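Local coordinates for biofilm-associated surface protein (Staphylococcus aureus, PDB 7C7U), which is a calcium-binding, cell wall-anchored surface protein that probably promotes biofilm formation through a switch to functional amyloid, at residues S519-S525 with K591-S596; Q534-G540 with T566-V572. All coordinates share one frame; numbering follows the deposited sequence.

Contact 1 (S519-S525 with K591-S596)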
ATOM      1  N   SER A 519     -27.144 -19.870 -41.673  1.00 36.02           N
ATOM      2  CA  SER A 519     -26.701 -19.569 -43.032  1.00 37.14           C
ATOM      3  C   SER A 519     -25.761 -18.371 -43.096  1.00 39.63           C
ATOM      4  O   SER A 519     -25.257 -18.066 -44.183  1.00 38.57           O
ATOM      5  CB  SER A 519     -27.908 -19.321 -43.947  1.00 37.46           C
ATOM      6  OG  SER A 519     -28.643 -18.186 -43.526  1.00 35.69           O
ATOM      7  N   LYS A 520     -25.500 -17.706 -41.968  1.00 32.59           N
ATOM      8  CA  LYS A 520     -24.644 -16.523 -41.917  1.00 40.81           C
ATOM      9  C   LYS A 520     -23.204 -16.876 -41.542  1.00 41.16           C
ATOM     10  O   LYS A 520     -22.914 -17.959 -41.028  1.00 40.34           O
ATOM     11  CB  LYS A 520     -25.189 -15.513 -40.919  1.00 36.67           C
ATOM     12  CG  LYS A 520     -26.421 -14.772 -41.401  1.00 39.67           C
ATOM     13  CD  LYS A 520     -26.963 -13.843 -40.330  1.00 42.71           C
ATOM     14  CE  LYS A 520     -28.242 -13.158 -40.792  1.00 47.89           C
ATOM     15  NZ  LYS A 520     -29.095 -12.779 -39.629  1.00 52.11           N
ATOM     16  N   LEU A 521     -22.298 -15.923 -41.783  1.00 39.43           N
ATOM     17  CA  LEU A 521     -20.879 -16.093 -41.472  1.00 40.24           C
ATOM     18  C   LEU A 521     -20.398 -14.879 -40.687  1.00 39.08           C
ATOM     19  O   LEU A 521     -19.991 -13.866 -41.271  1.00 40.51           O
ATOM     20  CB  LEU A 521     -20.056 -16.298 -42.743  1.00 41.42           C
ATOM     21  CG  LEU A 521     -18.552 -16.464 -42.538  1.00 42.99           C
ATOM     22  CD1 LEU A 521     -18.241 -17.623 -41.589  1.00 40.89           C
ATOM     23  CD2 LEU A 521     -17.843 -16.630 -43.875  1.00 42.12           C
ATOM     24  N   PRO A 522     -20.425 -14.949 -39.360  1.00 39.56           N
ATOM     25  CA  PRO A 522     -20.000 -13.801 -38.553  1.00 41.46           C
ATOM     26  C   PRO A 522     -18.496 -13.582 -38.633  1.00 41.31           C
ATOM     27  O   PRO A 522     -17.722 -14.473 -38.989  1.00 41.94           O
ATOM     28  CB  PRO A 522     -20.431 -14.188 -37.132  1.00 39.80           C
ATOM     29  CG  PRO A 522     -20.408 -15.668 -37.117  1.00 44.45           C
ATOM     30  CD  PRO A 522     -20.825 -16.098 -38.528  1.00 41.17           C
ATOM     31  N   ALA A 523     -18.093 -12.362 -38.295  1.00 43.01           N
ATOM     32  CA  ALA A 523     -16.677 -12.056 -38.216  1.00 42.79           C
ATOM     33  C   ALA A 523     -16.032 -12.919 -37.133  1.00 43.04           C
ATOM     34  O   ALA A 523     -16.667 -13.212 -36.113  1.00 41.76           O
ATOM     35  CB  ALA A 523     -16.464 -10.570 -37.914  1.00 42.56           C
ATOM     36  N   PRO A 524     -14.811 -13.399 -37.347  1.00 41.39           N
ATOM     37  CA  PRO A 524     -14.099 -14.083 -36.260  1.00 42.63           C
ATOM     38  C   PRO A 524     -13.558 -13.071 -35.253  1.00 44.15           C
ATOM     39  O   PRO A 524     -13.865 -11.877 -35.357  1.00 41.14           O
ATOM     40  CB  PRO A 524     -12.973 -14.825 -36.993  1.00 43.10           C
ATOM     41  CG  PRO A 524     -12.711 -13.975 -38.204  1.00 43.88           C
ATOM     42  CD  PRO A 524     -14.026 -13.356 -38.593  1.00 41.97           C
ATOM     43  N   SER A 525     -12.770 -13.533 -34.280  1.00 43.32           N
ATOM     44  CA  SER A 525     -12.079 -12.651 -33.338  1.00 46.25           C
ATOM     45  C   SER A 525     -10.693 -13.214 -33.044  1.00 45.80           C
ATOM     46  O   SER A 525     -10.421 -14.396 -33.269  1.00 40.76           O
ATOM     47  CB  SER A 525     -12.861 -12.461 -32.025  1.00 39.17           C
ATOM     48  OG  SER A 525     -13.019 -13.686 -31.319  1.00 39.27           O
ATOM     49  N   LYS A 591     -18.957 -17.968 -48.617  1.00 47.09           N
ATOM     50  CA  LYS A 591     -19.127 -16.686 -47.958  1.00 44.32           C
ATOM     51  C   LYS A 591     -17.797 -16.207 -47.402  1.00 48.15           C
ATOM     52  O   LYS A 591     -16.916 -17.009 -47.073  1.00 45.91           O
ATOM     53  CB  LYS A 591     -20.143 -16.786 -46.818  1.00 45.07           C
ATOM     54  CG  LYS A 591     -21.491 -17.362 -47.219  1.00 42.29           C
ATOM     55  CD  LYS A 591     -22.441 -17.347 -46.037  1.00 43.48           C
ATOM     56  CE  LYS A 591     -22.278 -18.581 -45.170  1.00 42.66           C
ATOM     57  NZ  LYS A 591     -23.286 -19.614 -45.514  1.00 39.34           N
ATOM     58  N   THR A 592     -17.664 -14.886 -47.297  1.00 46.82           N
ATOM     59  CA  THR A 592     -16.530 -14.247 -46.639  1.00 49.41           C
ATOM     60  C   THR A 592     -17.065 -13.267 -45.609  1.00 45.44           C
ATOM     61  O   THR A 592     -17.887 -12.405 -45.936  1.00 45.46           O
ATOM     62  CB  THR A 592     -15.616 -13.518 -47.632  1.00 52.13           C
ATOM     63  OG1 THR A 592     -15.150 -14.437 -48.633  1.00 51.95           O
ATOM     64  CG2 THR A 592     -14.413 -12.924 -46.898  1.00 47.10           C
ATOM     65  N   SER A 593     -16.615 -13.420 -44.366  1.00 47.26           N
ATOM     66  CA  SER A 593     -17.067 -12.590 -43.261  1.00 46.54           C
ATOM     67  C   SER A 593     -16.517 -11.169 -43.359  1.00 47.60           C
ATOM     68  O   SER A 593     -15.586 -10.879 -44.113  1.00 47.20           O
ATOM     69  CB  SER A 593     -16.623 -13.193 -41.928  1.00 47.03           C
ATOM     70  OG  SER A 593     -15.278 -12.815 -41.656  1.00 42.45           O
ATOM     71  N   ASP A 594     -17.114 -10.281 -42.567  1.00 48.29           N
ATOM     72  CA  ASP A 594     -16.517  -8.985 -42.283  1.00 48.35           C
ATOM     73  C   ASP A 594     -15.197  -9.147 -41.517  1.00 48.51           C
ATOM     74  O   ASP A 594     -14.864 -10.216 -40.997  1.00 45.24           O
ATOM     75  CB  ASP A 594     -17.481  -8.119 -41.477  1.00 50.18           C
ATOM     76  CG  ASP A 594     -18.647  -7.625 -42.305  1.00 54.39           C
ATOM     77  OD1 ASP A 594     -18.492  -7.525 -43.540  1.00 54.33           O
ATOM     78  OD2 ASP A 594     -19.713  -7.337 -41.719  1.00 56.34           O
ATOM     79  N   VAL A 595     -14.438  -8.051 -41.460  1.00 46.76           N
ATOM     80  CA  VAL A 595     -13.169  -8.059 -40.747  1.00 50.93           C
ATOM     81  C   VAL A 595     -13.424  -8.068 -39.244  1.00 44.81           C
ATOM     82  O   VAL A 595     -14.360  -7.429 -38.746  1.00 46.18           O
ATOM     83  CB  VAL A 595     -12.309  -6.852 -41.171  1.00 48.93           C
ATOM     84  CG1 VAL A 595     -12.896  -5.544 -40.650  1.00 48.48           C
ATOM     85  CG2 VAL A 595     -10.870  -7.026 -40.705  1.00 47.62           C
ATOM     86  N   SER A 596     -12.596  -8.805 -38.513  1.00 45.70           N
ATOM     87  CA  SER A 596     -12.682  -8.791 -37.062  1.00 42.36           C
ATOM     88  C   SER A 596     -12.227  -7.442 -36.507  1.00 48.05           C
ATOM     89  O   SER A 596     -11.590  -6.635 -37.193  1.00 47.48           O
ATOM     90  CB  SER A 596     -11.829  -9.910 -36.465  1.00 43.11           C
ATOM     91  OG  SER A 596     -10.446  -9.662 -36.665  1.00 47.34           O
TER
HETATM   92  O   HOH W   1     -19.686 -11.255 -41.363  1.00 44.00           O

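Contact 2 (Q534-G540 with T566-V572)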
ATOM      1  N   GLN A 534       4.146 -17.439 -29.352  1.00 73.87           N
ATOM      2  CA  GLN A 534       4.425 -18.083 -30.628  1.00 74.85           C
ATOM      3  C   GLN A 534       3.165 -18.505 -31.377  1.00 74.63           C
ATOM      4  O   GLN A 534       3.276 -19.114 -32.447  1.00 74.43           O
ATOM      5  CB  GLN A 534       5.309 -19.318 -30.410  1.00 76.15           C
ATOM      6  CG  GLN A 534       6.505 -19.092 -29.511  1.00 76.14           C
ATOM      7  CD  GLN A 534       7.647 -18.414 -30.230  1.00 80.09           C
ATOM      8  OE1 GLN A 534       7.633 -18.290 -31.456  1.00 81.13           O
ATOM      9  NE2 GLN A 534       8.646 -17.967 -29.473  1.00 85.15           N
ATOM     10  N   GLN A 535       1.979 -18.214 -30.844  1.00 70.46           N
ATOM     11  CA  GLN A 535       0.735 -18.668 -31.446  1.00 69.09           C
ATOM     12  C   GLN A 535      -0.321 -17.582 -31.315  1.00 66.62           C
ATOM     13  O   GLN A 535      -0.320 -16.804 -30.356  1.00 66.81           O
ATOM     14  CB  GLN A 535       0.230 -19.983 -30.832  1.00 67.81           C
ATOM     15  CG  GLN A 535      -0.217 -19.882 -29.387  1.00 71.98           C
ATOM     16  CD  GLN A 535      -0.610 -21.229 -28.819  1.00 72.36           C
ATOM     17  OE1 GLN A 535      -0.775 -22.202 -29.559  1.00 67.20           O
ATOM     18  NE2 GLN A 535      -0.759 -21.297 -27.500  1.00 69.96           N
ATOM     19  N   ILE A 536      -1.207 -17.527 -32.307  1.00 60.69           N
ATOM     20  CA  ILE A 536      -2.320 -16.583 -32.355  1.00 59.05           C
ATOM     21  C   ILE A 536      -3.613 -17.391 -32.294  1.00 60.26           C
ATOM     22  O   ILE A 536      -3.965 -18.080 -33.260  1.00 60.21           O
ATOM     23  CB  ILE A 536      -2.277 -15.713 -33.620  1.00 59.30           C
ATOM     24  CG1 ILE A 536      -0.907 -15.047 -33.771  1.00 63.27           C
ATOM     25  CG2 ILE A 536      -3.382 -14.671 -33.595  1.00 58.20           C
ATOM     26  CD1 ILE A 536      -0.822 -14.086 -34.949  1.00 61.59           C
ATOM     27  N   VAL A 537      -4.323 -17.304 -31.170  1.00 56.59           N
ATOM     28  CA  VAL A 537      -5.590 -18.010 -31.005  1.00 53.88           C
ATOM     29  C   VAL A 537      -6.722 -17.177 -31.598  1.00 51.24           C
ATOM     30  O   VAL A 537      -6.845 -15.978 -31.311  1.00 48.54           O
ATOM     31  CB  VAL A 537      -5.853 -18.321 -29.524  1.00 49.71           C
ATOM     32  CG1 VAL A 537      -7.103 -19.196 -29.383  1.00 46.81           C
ATOM     33  CG2 VAL A 537      -4.635 -18.991 -28.892  1.00 53.04           C
ATOM     34  N   VAL A 538      -7.556 -17.815 -32.426  1.00 48.14           N
ATOM     35  CA  VAL A 538      -8.701 -17.168 -33.058  1.00 49.14           C
ATOM     36  C   VAL A 538      -9.971 -17.936 -32.708  1.00 45.27           C
ATOM     37  O   VAL A 538      -9.945 -19.141 -32.441  1.00 44.36           O
ATOM     38  CB  VAL A 538      -8.542 -17.063 -34.595  1.00 49.40           C
ATOM     39  CG1 VAL A 538      -7.410 -16.124 -34.954  1.00 49.29           C
ATOM     40  CG2 VAL A 538      -8.333 -18.453 -35.215  1.00 50.72           C
ATOM     41  N   ASN A 539     -11.090 -17.211 -32.705  1.00 44.00           N
ATOM     42  CA  ASN A 539     -12.419 -17.748 -32.431  1.00 43.47           C
ATOM     43  C   ASN A 539     -13.322 -17.476 -33.626  1.00 43.91           C
ATOM     44  O   ASN A 539     -13.245 -16.406 -34.240  1.00 40.06           O
ATOM     45  CB  ASN A 539     -13.027 -17.122 -31.168  1.00 42.21           C
ATOM     46  CG  ASN A 539     -12.052 -17.096 -30.009  1.00 40.69           C
ATOM     47  OD1 ASN A 539     -11.744 -18.131 -29.430  1.00 39.83           O
ATOM     48  ND2 ASN A 539     -11.538 -15.913 -29.686  1.00 44.08           N
ATOM     49  N   GLY A 540     -14.176 -18.437 -33.948  1.00 44.92           N
ATOM     50  CA  GLY A 540     -15.054 -18.293 -35.101  1.00 38.87           C
ATOM     51  C   GLY A 540     -15.915 -19.522 -35.244  1.00 41.18           C
ATOM     52  O   GLY A 540     -15.757 -20.519 -34.525  1.00 41.26           O
ATOM     53  N   THR A 566     -15.142 -23.820 -31.432  1.00 42.69           N
ATOM     54  CA  THR A 566     -15.238 -22.510 -32.063  1.00 41.11           C
ATOM     55  C   THR A 566     -13.984 -21.681 -31.803  1.00 43.25           C
ATOM     56  O   THR A 566     -14.032 -20.452 -31.823  1.00 43.01           O
ATOM     57  CB  THR A 566     -16.492 -21.763 -31.607  1.00 41.75           C
ATOM     58  OG1 THR A 566     -16.559 -21.760 -30.181  1.00 37.09           O
ATOM     59  CG2 THR A 566     -17.757 -22.456 -32.159  1.00 42.16           C
ATOM     60  N   SER A 567     -12.859 -22.347 -31.559  1.00 44.12           N
ATOM     61  CA  SER A 567     -11.571 -21.680 -31.428  1.00 48.00           C
ATOM     62  C   SER A 567     -10.494 -22.599 -31.986  1.00 49.06           C
ATOM     63  O   SER A 567     -10.627 -23.829 -31.958  1.00 49.25           O
ATOM     64  CB  SER A 567     -11.279 -21.289 -29.969  1.00 44.16           C
ATOM     65  OG  SER A 567     -10.496 -22.280 -29.336  1.00 51.12           O
ATOM     66  N   ALA A 568      -9.455 -21.988 -32.548  1.00 48.24           N
ATOM     67  CA  ALA A 568      -8.348 -22.725 -33.136  1.00 53.58           C
ATOM     68  C   ALA A 568      -7.071 -21.911 -32.975  1.00 52.39           C
ATOM     69  O   ALA A 568      -7.096 -20.756 -32.542  1.00 53.44           O
ATOM     70  CB  ALA A 568      -8.610 -23.045 -34.610  1.00 51.38           C
ATOM     71  N   ALA A 569      -5.953 -22.513 -33.376  1.00 58.57           N
ATOM     72  CA  ALA A 569      -4.636 -21.935 -33.165  1.00 62.13           C
ATOM     73  C   ALA A 569      -3.920 -21.728 -34.492  1.00 62.10           C
ATOM     74  O   ALA A 569      -4.031 -22.547 -35.410  1.00 59.47           O
ATOM     75  CB  ALA A 569      -3.786 -22.826 -32.260  1.00 60.56           C
ATOM     76  N   ILE A 570      -3.196 -20.619 -34.586  1.00 60.00           N
ATOM     77  CA  ILE A 570      -2.256 -20.370 -35.667  1.00 65.00           C
ATOM     78  C   ILE A 570      -0.851 -20.340 -35.081  1.00 67.57           C
ATOM     79  O   ILE A 570      -0.620 -19.717 -34.042  1.00 64.94           O
ATOM     80  CB  ILE A 570      -2.590 -19.048 -36.385  1.00 65.07           C
ATOM     81  CG1 ILE A 570      -3.974 -19.138 -37.028  1.00 63.23           C
ATOM     82  CG2 ILE A 570      -1.528 -18.708 -37.408  1.00 64.34           C
ATOM     83  CD1 ILE A 570      -4.333 -17.945 -37.859  1.00 60.79           C
ATOM     84  N   ASN A 571       0.087 -21.006 -35.746  1.00 70.34           N
ATOM     85  CA  ASN A 571       1.472 -21.057 -35.301  1.00 71.08           C
ATOM     86  C   ASN A 571       2.347 -20.205 -36.207  1.00 73.55           C
ATOM     87  O   ASN A 571       2.146 -20.167 -37.424  1.00 73.29           O
ATOM     88  CB  ASN A 571       1.996 -22.495 -35.264  1.00 70.25           C
ATOM     89  CG  ASN A 571       1.169 -23.390 -34.369  1.00 72.68           C
ATOM     90  OD1 ASN A 571       0.680 -22.957 -33.325  1.00 71.61           O
ATOM     91  ND2 ASN A 571       1.004 -24.646 -34.772  1.00 75.34           N
ATOM     92  N   VAL A 572       3.308 -19.514 -35.598  1.00 75.08           N
ATOM     93  CA  VAL A 572       4.242 -18.653 -36.306  1.00 78.64           C
ATOM     94  C   VAL A 572       5.645 -18.992 -35.818  1.00 80.11           C
ATOM     95  O   VAL A 572       5.842 -19.506 -34.714  1.00 77.48           O
ATOM     96  CB  VAL A 572       3.940 -17.148 -36.102  1.00 75.73           C
ATOM     97  CG1 VAL A 572       2.696 -16.740 -36.881  1.00 73.95           C
ATOM     98  CG2 VAL A 572       3.771 -16.827 -34.629  1.00 76.53           C
TER

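Contact 1 (S519-S525 with K591-S596)
Leu-521 presses its side chain against the backbone of Lys-591 to Ser-593. With CG anti to the backbone N (chi1 179°), the isobutyl group reaches across to 591-596. Leu-521 CD2 ends up 3.4 Å from Lys-591 O and also touches Ser-593 N, while Leu-521 CG lies 3.8 Å from Ser-593 CB. Lys-591 lies alongside this leucine, CB and CE packing on it, and its chain bends at chi3 and chi4 to bring the ammonium back to the loop. There Lys-591 NZ donates to Ser-519 O at 2.8 Å, coming from above the carbonyl plane, 51° out of it. Further along, Pro-524 CD rests 3.4 Å from Ser-593 OG, and Ala-523 CB meets Asp-594 O. Ser-596 CB comes as near as 3.0 Å to Pro-524 O, a tight fit.

The loop leading into strand 525-526 runs alongside the start of the last strand, 591-600, their end-to-end directions 25° apart, at the edge of a β-sandwich consistent with an immunoglobulin-like fold. No direct backbone-to-backbone hydrogen bond joins them here. A water does that job at one point: it donates to Leu-521 O at 2.6 Å and accepts from Asp-594 N at 3.0 Å.

Behind this first shell, strand 581-588 holds the serines in place. Ser-593 OG donates to Asp-594 O at 2.7 Å and is also hydrogen-bonded to Ala-586 N, so two partners fix the rotation of this buried hydroxyl. Ser-596 OG pairs with Ser-584 OG. On the loop side, Leu-521 also leans on Thr-541 and Ser-544, whereas Pro-522 turns from the contact to touch Asp-440 in the preceding β-domain.

Contact 2 (Q534-G540 with T566-V572)
Asn-539 stands beside Ser-567 near one end of an antiparallel strand pair. Asn-539 CB passes 3.5 Å from Thr-566 O. From there CG turns anti to the carbonyl carbon (chi1 -47°), which sets Asn-539 OD1 3.2 Å from Ser-567 CB, a packing contact. The other branch, ND2, is hydrogen-bonded to Asn-527 OD1 and Ser-525 OG, on and just after strand 525-526; those two acceptors hold the buried amide in its orientation.

Six backbone hydrogen bonds join the strands, from Val-572 N to Gln-534 O at one end to Gly-540 N to Thr-566 O at the other. Ile-536 and Ile-570 form a hydrogen-bonded pair, with Ile-536 N 2.9 Å from Ile-570 O. Val-538 and Ala-568 form the next, and Ala-568 N reaches Val-538 O at 2.9 Å. This is the smaller sheet of a β-sandwich, consistent with a bacterial immunoglobulin-like module. The face bearing Ile-536, Ile-570, Val-538 and Ala-568 turns inward: Val-538 and Ile-570 pack on Val-548 and Val-559 of the opposing sheet, and Ile-536 touches Leu-576.

On the other face, Gln-535 and Asn-571 run alongside each other in the same direction, with their amide planes tilted by only 24°. Gln-535 CB sits 3.3 Å from Ile-570 O. Toward the Gly-540 end this face meets the neighbouring β-domain, where Asn-539 and Ser-567 touch Ser-449. Thr-566 OG1 is hydrogen-bonded to Ser-449 OG and Val-447 O, tying the strand pair directly to strand 447-451.

How the contacts relate
Both contacts belong to the last β-domain of the modelled chain, their centres 16 Å apart. Contact 2 is nested within the loop that contact 1 closes: 519-525 comes first, then 534-540 and 566-572, and 591-596 last. Contact 1 sits at the edge between the two sheets, joining the domain's entry segment to the last strand of the four-stranded sheet; contact 2 lies within the three-stranded one. They meet where Ser-525 N probably hydrogen-bonds to Asn-539 O at 2.9 Å, with Pro-524 packing on the same carbonyl. Each also touches the preceding β-domain, so both probably contribute to how the two modules are placed.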